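Local structure of diaminopimelate decarboxylase (Aquifex aeolicus, 2P3E) at residues B[8-13]-B[44-49]; B[126-131]-B[200-205]; B[302-307]-B[355-360]. The protein probably catalyses the pyridoxal phosphate-dependent decarboxylation of meso-diaminopimelate to L-lysine, the last step of lysine biosynthesis, working as a homodimer. All coordinates share one frame; numbering follows the deposited sequence.

Interaction 1. Residues B[8-13]-B[44-49]; sequences NPYLEY and IKERFE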
# COMPACT_ATOMS: atom_id res chain seq x y z
N ASN B 8 -16.30 -19.57 6.50
CA ASN B 8 -17.46 -18.71 6.73
C ASN B 8 -18.71 -19.56 6.50
O ASN B 8 -18.94 -20.04 5.38
CB ASN B 8 -17.43 -17.49 5.78
CG ASN B 8 -18.52 -16.47 6.09
OD1 ASN B 8 -19.66 -16.82 6.40
ND2 ASN B 8 -18.16 -15.17 6.00
N PRO B 9 -19.52 -19.77 7.55
CA PRO B 9 -20.64 -20.70 7.38
C PRO B 9 -21.77 -20.15 6.52
O PRO B 9 -22.72 -20.88 6.22
CB PRO B 9 -21.11 -20.95 8.82
CG PRO B 9 -20.74 -19.73 9.55
CD PRO B 9 -19.47 -19.21 8.91
N TYR B 10 -21.66 -18.88 6.10
CA TYR B 10 -22.61 -18.29 5.15
C TYR B 10 -22.21 -18.49 3.69
O TYR B 10 -22.94 -18.10 2.79
CB TYR B 10 -22.86 -16.82 5.47
CG TYR B 10 -23.56 -16.65 6.79
CD1 TYR B 10 -24.95 -16.82 6.87
CD2 TYR B 10 -22.85 -16.36 7.96
CE1 TYR B 10 -25.61 -16.70 8.05
CE2 TYR B 10 -23.52 -16.23 9.17
CZ TYR B 10 -24.91 -16.40 9.20
OH TYR B 10 -25.63 -16.29 10.36
N LEU B 11 -21.05 -19.13 3.47
CA LEU B 11 -20.59 -19.48 2.14
C LEU B 11 -21.05 -20.88 1.77
O LEU B 11 -20.94 -21.82 2.57
CB LEU B 11 -19.06 -19.46 2.06
CG LEU B 11 -18.28 -18.16 1.82
CD1 LEU B 11 -16.79 -18.43 2.05
CD2 LEU B 11 -18.51 -17.65 0.40
N GLU B 12 -21.54 -21.03 0.55
CA GLU B 12 -21.90 -22.35 0.03
C GLU B 12 -21.99 -22.35 -1.47
O GLU B 12 -22.32 -21.32 -2.09
CB GLU B 12 -23.24 -22.82 0.62
CG GLU B 12 -24.40 -21.91 0.31
CD GLU B 12 -25.75 -22.51 0.72
OE1 GLU B 12 -25.79 -23.32 1.68
OE2 GLU B 12 -26.75 -22.18 0.06
N TYR B 13 -21.71 -23.51 -2.06
CA TYR B 13 -22.05 -23.75 -3.45
C TYR B 13 -23.50 -24.23 -3.58
O TYR B 13 -23.95 -25.06 -2.78
CB TYR B 13 -21.11 -24.76 -4.05
CG TYR B 13 -19.73 -24.24 -4.38
CD1 TYR B 13 -19.53 -23.37 -5.45
CD2 TYR B 13 -18.62 -24.64 -3.64
CE1 TYR B 13 -18.25 -22.89 -5.77
CE2 TYR B 13 -17.34 -24.18 -3.95
CZ TYR B 13 -17.17 -23.29 -5.01
OH TYR B 13 -15.90 -22.85 -5.31
N ILE B 44 -20.14 -10.88 10.62
CA ILE B 44 -19.59 -9.82 11.47
C ILE B 44 -20.30 -9.77 12.82
O ILE B 44 -19.65 -9.78 13.88
CB ILE B 44 -19.64 -8.43 10.77
CG1 ILE B 44 -18.74 -8.42 9.52
CG2 ILE B 44 -19.18 -7.33 11.73
CD1 ILE B 44 -19.00 -7.24 8.58
N LYS B 45 -21.64 -9.71 12.78
CA LYS B 45 -22.47 -9.63 13.98
C LYS B 45 -22.23 -10.83 14.90
O LYS B 45 -22.12 -10.66 16.12
CB LYS B 45 -23.98 -9.53 13.64
CG LYS B 45 -24.42 -8.24 12.92
CD LYS B 45 -25.84 -8.38 12.34
CE LYS B 45 -26.36 -7.06 11.77
NZ LYS B 45 -27.84 -7.16 11.48
N GLU B 46 -22.15 -12.02 14.32
CA GLU B 46 -21.98 -13.26 15.09
C GLU B 46 -20.59 -13.41 15.71
O GLU B 46 -20.47 -13.94 16.82
CB GLU B 46 -22.32 -14.50 14.26
CG GLU B 46 -23.81 -14.66 14.04
CD GLU B 46 -24.15 -15.58 12.89
OE1 GLU B 46 -23.30 -16.39 12.47
OE2 GLU B 46 -25.30 -15.49 12.40
N ARG B 47 -19.55 -12.96 15.00
CA ARG B 47 -18.21 -12.91 15.61
C ARG B 47 -18.16 -11.96 16.80
O ARG B 47 -17.54 -12.27 17.83
CB ARG B 47 -17.13 -12.51 14.59
CG ARG B 47 -17.02 -13.45 13.39
CD ARG B 47 -16.59 -14.86 13.77
NE ARG B 47 -15.16 -14.86 14.07
CZ ARG B 47 -14.37 -15.93 14.00
NH1 ARG B 47 -14.86 -17.13 13.65
NH2 ARG B 47 -13.08 -15.80 14.30
N PHE B 48 -18.77 -10.79 16.65
CA PHE B 48 -18.83 -9.83 17.74
C PHE B 48 -19.59 -10.41 18.94
O PHE B 48 -19.16 -10.26 20.09
CB PHE B 48 -19.46 -8.49 17.33
CG PHE B 48 -19.55 -7.50 18.47
CD1 PHE B 48 -18.44 -6.76 18.85
CD2 PHE B 48 -20.74 -7.33 19.17
CE1 PHE B 48 -18.51 -5.85 19.92
CE2 PHE B 48 -20.83 -6.41 20.23
CZ PHE B 48 -19.71 -5.68 20.62
N GLU B 49 -20.74 -11.04 18.64
CA GLU B 49 -21.58 -11.61 19.68
C GLU B 49 -20.90 -12.77 20.39
O GLU B 49 -21.14 -13.01 21.58
CB GLU B 49 -22.95 -12.04 19.11
CG GLU B 49 -23.88 -10.87 18.71
CD GLU B 49 -24.10 -9.86 19.82
OE1 GLU B 49 -24.20 -10.26 21.00
OE2 GLU B 49 -24.18 -8.65 19.50
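Y10 and E46 each turn CG anti to the carbonyl carbon (chi1 -66° and -74°), and E46 then runs extended beyond CG, which brings the carboxylate to the hydroxyl-bearing edge of the ring, the two side chains coming from opposite directions. E46 CD lies in the ring plane, and the carboxylate's own plane is tilted 42° from the ring. E46 OE1 lies 3.3 Å from Y10 CE2. The approach of E46 OE2 to the hydroxyl is too short to be reliable, and no bond type is assigned to it.

Y10 sits in a type I beta turn from N8 to L11, which leads from the N-terminal helix 3-7 into strand 11-14. A tyrosine suits this partly exposed place, its long ring with a polar end reaching from the turn to the helix. P9 suits its second position because its ring fixes phi. The short amide of N8 closes an Asx turn, its OD1 accepting from Y10 N at 2.9 Å. E46 belongs to helix 41-54, which precedes the first strand of the cofactor-binding alpha/beta barrel. Its long polar chain suits the exposed face of that helix, whereas I44 and F48 pack on helix 70-78.

Interaction 2. Residues B[126-131]-B[200-205]; sequences MFNVES and GIHCHI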
# COMPACT_ATOMS: atom_id res chain seq x y z
N MET B 126 -9.59 6.05 27.42
CA MET B 126 -8.24 5.79 27.84
C MET B 126 -7.24 5.92 26.68
O MET B 126 -7.48 5.42 25.59
CB MET B 126 -8.19 4.37 28.39
CG MET B 126 -6.95 3.95 29.11
SD MET B 126 -7.35 2.46 30.04
CE MET B 126 -7.18 1.13 28.84
N PHE B 127 -6.12 6.60 26.96
CA PHE B 127 -4.93 6.56 26.12
C PHE B 127 -4.01 5.41 26.56
O PHE B 127 -3.61 5.32 27.75
CB PHE B 127 -4.14 7.86 26.22
CG PHE B 127 -4.84 9.04 25.63
CD1 PHE B 127 -4.62 9.41 24.30
CD2 PHE B 127 -5.76 9.78 26.38
CE1 PHE B 127 -5.29 10.51 23.74
CE2 PHE B 127 -6.43 10.88 25.84
CZ PHE B 127 -6.19 11.25 24.53
N ASN B 128 -3.70 4.51 25.63
CA ASN B 128 -2.69 3.48 25.86
C ASN B 128 -1.34 4.02 25.43
O ASN B 128 -1.01 4.08 24.23
CB ASN B 128 -3.06 2.16 25.17
CG ASN B 128 -4.30 1.53 25.76
OD1 ASN B 128 -4.50 1.57 26.98
ND2 ASN B 128 -5.14 0.96 24.91
N VAL B 129 -0.56 4.41 26.44
CA VAL B 129 0.62 5.21 26.25
C VAL B 129 1.83 4.36 25.91
O VAL B 129 2.10 3.31 26.53
CB VAL B 129 0.88 6.14 27.49
CG1 VAL B 129 2.18 6.87 27.34
CG2 VAL B 129 -0.25 7.17 27.64
N GLU B 130 2.57 4.85 24.91
CA GLU B 130 3.67 4.15 24.27
C GLU B 130 5.06 4.71 24.64
O GLU B 130 6.07 4.07 24.34
CB GLU B 130 3.48 4.20 22.75
CG GLU B 130 2.30 3.38 22.24
CD GLU B 130 2.54 1.87 22.27
OE1 GLU B 130 3.67 1.42 22.58
OE2 GLU B 130 1.58 1.13 21.97
N SER B 131 5.11 5.88 25.28
CA SER B 131 6.38 6.44 25.75
C SER B 131 6.23 7.43 26.91
O SER B 131 5.15 7.97 27.15
CB SER B 131 7.15 7.12 24.60
OG SER B 131 6.40 8.22 24.12
N GLY B 200 -5.61 2.59 33.90
CA GLY B 200 -5.49 1.29 33.26
C GLY B 200 -4.12 0.69 33.11
O GLY B 200 -3.11 1.31 33.43
N ILE B 201 -4.12 -0.55 32.63
CA ILE B 201 -2.92 -1.24 32.16
C ILE B 201 -3.29 -1.83 30.81
O ILE B 201 -4.42 -2.30 30.64
CB ILE B 201 -2.50 -2.43 33.10
CG1 ILE B 201 -2.24 -1.93 34.53
CG2 ILE B 201 -1.31 -3.22 32.49
CD1 ILE B 201 -2.15 -3.05 35.56
N HIS B 202 -2.36 -1.79 29.87
CA HIS B 202 -2.62 -2.33 28.53
C HIS B 202 -1.53 -3.32 28.12
O HIS B 202 -0.34 -3.09 28.37
CB HIS B 202 -2.70 -1.19 27.50
CG HIS B 202 -2.89 -1.66 26.08
ND1 HIS B 202 -2.09 -1.38 25.01
CD2 HIS B 202 -3.92 -2.42 25.59
CE1 HIS B 202 -2.63 -1.97 23.91
NE2 HIS B 202 -3.74 -2.60 24.27
N CYS B 203 -1.95 -4.42 27.51
CA CYS B 203 -1.01 -5.25 26.76
C CYS B 203 -1.61 -5.69 25.44
O CYS B 203 -2.81 -5.91 25.33
CB CYS B 203 -0.55 -6.46 27.59
SG CYS B 203 -1.82 -7.70 27.90
N HIS B 204 -0.78 -5.76 24.41
CA HIS B 204 -1.21 -6.35 23.14
C HIS B 204 -0.06 -7.21 22.68
O HIS B 204 0.95 -6.69 22.20
CB HIS B 204 -1.57 -5.27 22.10
CG HIS B 204 -1.94 -5.84 20.76
ND1 HIS B 204 -3.14 -6.49 20.54
CD2 HIS B 204 -1.28 -5.86 19.58
CE1 HIS B 204 -3.20 -6.88 19.28
NE2 HIS B 204 -2.08 -6.51 18.68
N ILE B 205 -0.22 -8.52 22.82
CA ILE B 205 0.90 -9.45 22.73
C ILE B 205 1.31 -9.91 21.33
O ILE B 205 2.39 -10.45 21.15
CB ILE B 205 0.67 -10.70 23.60
CG1 ILE B 205 -0.51 -11.53 23.09
CG2 ILE B 205 0.51 -10.28 25.08
CD1 ILE B 205 -0.46 -12.99 23.58
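N128 lays its carboxamide flat over the imidazole of H202, the two planes only 6° apart, so that this is a stack and not an N-H aimed at the ring. N128 ND2 stands over the ring centre, 3.6 Å above its plane, while N128 OD1 reaches past the rim to 3.3 Å from H202 CB. H202 carries its ring anti to the backbone N (chi1 177°), N128 swings its amide beside its own backbone N (chi1 -65°), and the two side chains cross at about a right angle. M126 is extended as far as its sulfur, which rests 3.9 Å from G200 CA. A CB on G200 would point toward strand 126-129 and fall 2.5 Å from M126 SD, a clash, so glycine suits the place.

Strands 126-129 and 196-202 belong to the parallel alpha/beta barrel of fold type III pyridoxal enzymes. Both flank strand 149-156, and their side chains meet across it, where M126 and N128 also touch A152. The polar end of H202 is turned to the active site: its NE2 is hydrogen-bonded to E279, which by similarity binds pyridoxal phosphate, so H202 is probably a second-shell residue. A leucine in its place would probably leave E279 without this partner and cost N128 the flat ring it stacks on. N128 ND2 has a weak hydrogen bond to D240, but N128 OD1 and H202 ND1 are buried without a partner in the model. The second subunit comes close just past strand 126-129, where E130 O accepts from K299 of that subunit.

Interaction 3. Residues B[302-307]-B[355-360]; sequences GSKHFI and ALDREI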
# COMPACT_ATOMS: atom_id res chain seq x y z
N GLY B 302 7.35 -21.41 -19.95
CA GLY B 302 8.09 -22.62 -19.57
C GLY B 302 7.17 -23.66 -18.96
O GLY B 302 6.21 -24.11 -19.59
N SER B 303 7.46 -24.03 -17.71
CA SER B 303 6.67 -25.01 -16.97
C SER B 303 5.61 -24.38 -16.06
O SER B 303 4.92 -25.10 -15.34
CB SER B 303 7.58 -25.92 -16.13
OG SER B 303 8.24 -25.21 -15.10
N LYS B 304 5.47 -23.06 -16.10
CA LYS B 304 4.51 -22.37 -15.22
C LYS B 304 3.23 -21.96 -15.94
O LYS B 304 3.26 -21.54 -17.10
CB LYS B 304 5.14 -21.13 -14.57
CG LYS B 304 6.25 -21.44 -13.58
CD LYS B 304 6.95 -20.17 -13.11
CE LYS B 304 6.21 -19.50 -11.95
NZ LYS B 304 5.98 -20.47 -10.83
N HIS B 305 2.11 -22.11 -15.22
CA HIS B 305 0.82 -21.62 -15.67
C HIS B 305 0.50 -20.35 -14.87
O HIS B 305 0.53 -20.37 -13.65
CB HIS B 305 -0.26 -22.70 -15.48
CG HIS B 305 -1.61 -22.32 -16.05
ND1 HIS B 305 -1.77 -21.88 -17.34
CD2 HIS B 305 -2.85 -22.35 -15.50
CE1 HIS B 305 -3.06 -21.64 -17.57
NE2 HIS B 305 -3.73 -21.94 -16.47
N PHE B 306 0.24 -19.26 -15.59
CA PHE B 306 -0.20 -18.01 -14.97
C PHE B 306 -1.68 -17.78 -15.27
O PHE B 306 -2.13 -17.94 -16.43
CB PHE B 306 0.64 -16.83 -15.46
CG PHE B 306 2.10 -16.92 -15.10
CD1 PHE B 306 2.58 -16.35 -13.91
CD2 PHE B 306 3.01 -17.56 -15.94
CE1 PHE B 306 3.93 -16.44 -13.57
CE2 PHE B 306 4.36 -17.64 -15.60
CZ PHE B 306 4.82 -17.07 -14.42
N ILE B 307 -2.42 -17.43 -14.23
CA ILE B 307 -3.81 -17.00 -14.33
C ILE B 307 -3.79 -15.52 -13.94
O ILE B 307 -3.60 -15.17 -12.77
CB ILE B 307 -4.72 -17.81 -13.38
CG1 ILE B 307 -4.68 -19.31 -13.75
CG2 ILE B 307 -6.15 -17.26 -13.36
CD1 ILE B 307 -5.47 -20.22 -12.81
N ALA B 355 -1.45 -15.57 -5.30
CA ALA B 355 -1.02 -16.93 -4.86
C ALA B 355 0.02 -17.47 -5.82
O ALA B 355 -0.02 -17.19 -7.03
CB ALA B 355 -2.21 -17.88 -4.79
N LEU B 356 0.98 -18.23 -5.28
CA LEU B 356 2.02 -18.87 -6.10
C LEU B 356 1.96 -20.38 -6.01
O LEU B 356 1.73 -20.92 -4.93
CB LEU B 356 3.41 -18.40 -5.67
CG LEU B 356 3.73 -16.90 -5.73
CD1 LEU B 356 5.14 -16.63 -5.20
CD2 LEU B 356 3.60 -16.37 -7.14
N ASP B 357 2.20 -21.06 -7.13
CA ASP B 357 2.26 -22.54 -7.18
C ASP B 357 1.06 -23.16 -6.47
O ASP B 357 1.20 -24.08 -5.64
CB ASP B 357 3.56 -23.03 -6.52
CG ASP B 357 4.80 -22.68 -7.33
OD1 ASP B 357 4.72 -22.62 -8.58
OD2 ASP B 357 5.85 -22.47 -6.71
N ARG B 358 -0.14 -22.65 -6.78
CA ARG B 358 -1.34 -23.05 -6.09
C ARG B 358 -2.22 -23.94 -6.95
O ARG B 358 -2.41 -23.67 -8.15
CB ARG B 358 -2.14 -21.82 -5.64
CG ARG B 358 -3.36 -22.14 -4.78
CD ARG B 358 -3.01 -22.45 -3.29
NE ARG B 358 -2.20 -21.38 -2.67
CZ ARG B 358 -2.70 -20.24 -2.20
NH1 ARG B 358 -4.01 -20.02 -2.23
NH2 ARG B 358 -1.90 -19.32 -1.67
N GLU B 359 -2.77 -24.98 -6.33
CA GLU B 359 -3.72 -25.86 -6.99
C GLU B 359 -5.07 -25.17 -7.10
O GLU B 359 -5.59 -24.61 -6.12
CB GLU B 359 -3.88 -27.17 -6.21
CG GLU B 359 -2.75 -28.17 -6.45
CD GLU B 359 -2.87 -28.93 -7.76
OE1 GLU B 359 -3.77 -28.63 -8.60
OE2 GLU B 359 -2.04 -29.85 -7.96
N ILE B 360 -5.62 -25.18 -8.31
CA ILE B 360 -6.90 -24.57 -8.59
C ILE B 360 -7.52 -25.20 -9.82
O ILE B 360 -6.81 -25.59 -10.75
CB ILE B 360 -6.76 -23.03 -8.79
CG1 ILE B 360 -8.14 -22.36 -8.79
CG2 ILE B 360 -5.96 -22.71 -10.06
CD1 ILE B 360 -8.08 -20.82 -8.78
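K304 NZ is drawn to two carboxylates: it forms a salt bridge with D357 OD1 at 3.4 Å, a loose one, and a long, weak ion pair with D342 OD2. D342 lies on strand 338-344 of the mixed beta-sheet outside the cofactor barrel. That strand separates the two elements, pairing parallel with 304-309 and antiparallel with 358-361, so the contact spans a strand. The short parts 304-307 and 357-360 run 47° apart. K304 leaves its strand pointing neither toward D357 nor away. Its chain bends at chi3 (84°) and again at chi4, and this double bend carries the ammonium across to the aspartate. A long flexible lysine suits such a reach at the partly exposed edge, where a crystal neighbour also touches both residues.

D357 stands at the corner of its segment, where it and R358 form a G1 beta bulge against the middle strand. Its phi is positive (49°), as the first bulge position requires, and its backbone N is hydrogen-bonded to D342 OD1, so that D342 meets both sides of the contact.

Further along, the contact turns buried and apolar, which suits branched aliphatic residues. I307 also packs on V295 and L298, and I360 on I328. Here the two isoleucines meet methyl to methyl, I307 CD1 lying 3.7 Å from I360 CG2, the branch of I360 that sits between its backbone N and carbonyl carbon.

In the fold
Interaction 2 is the wholly buried contact, inside the alpha/beta barrel and close to the probable cofactor site; interaction 1 is a surface contact and interaction 3 only partly buried, both away from the annotated sites. Interactions 2 and 3 share a geometry, each joining two strands that flank a third, but one lies in the parallel barrel and the other in the mixed sheet, with centres 44 Å apart on opposite sides of the chain's centre. Interaction 1 instead links the N-terminal turn to a barrel helix. The chemistry follows place: flat stacking and glycine-methionine packing in the barrel, a charge pair beside an aliphatic contact in 302-307 with 355-360, and a polar approach at a ring edge, of doubtful detail, at the surface.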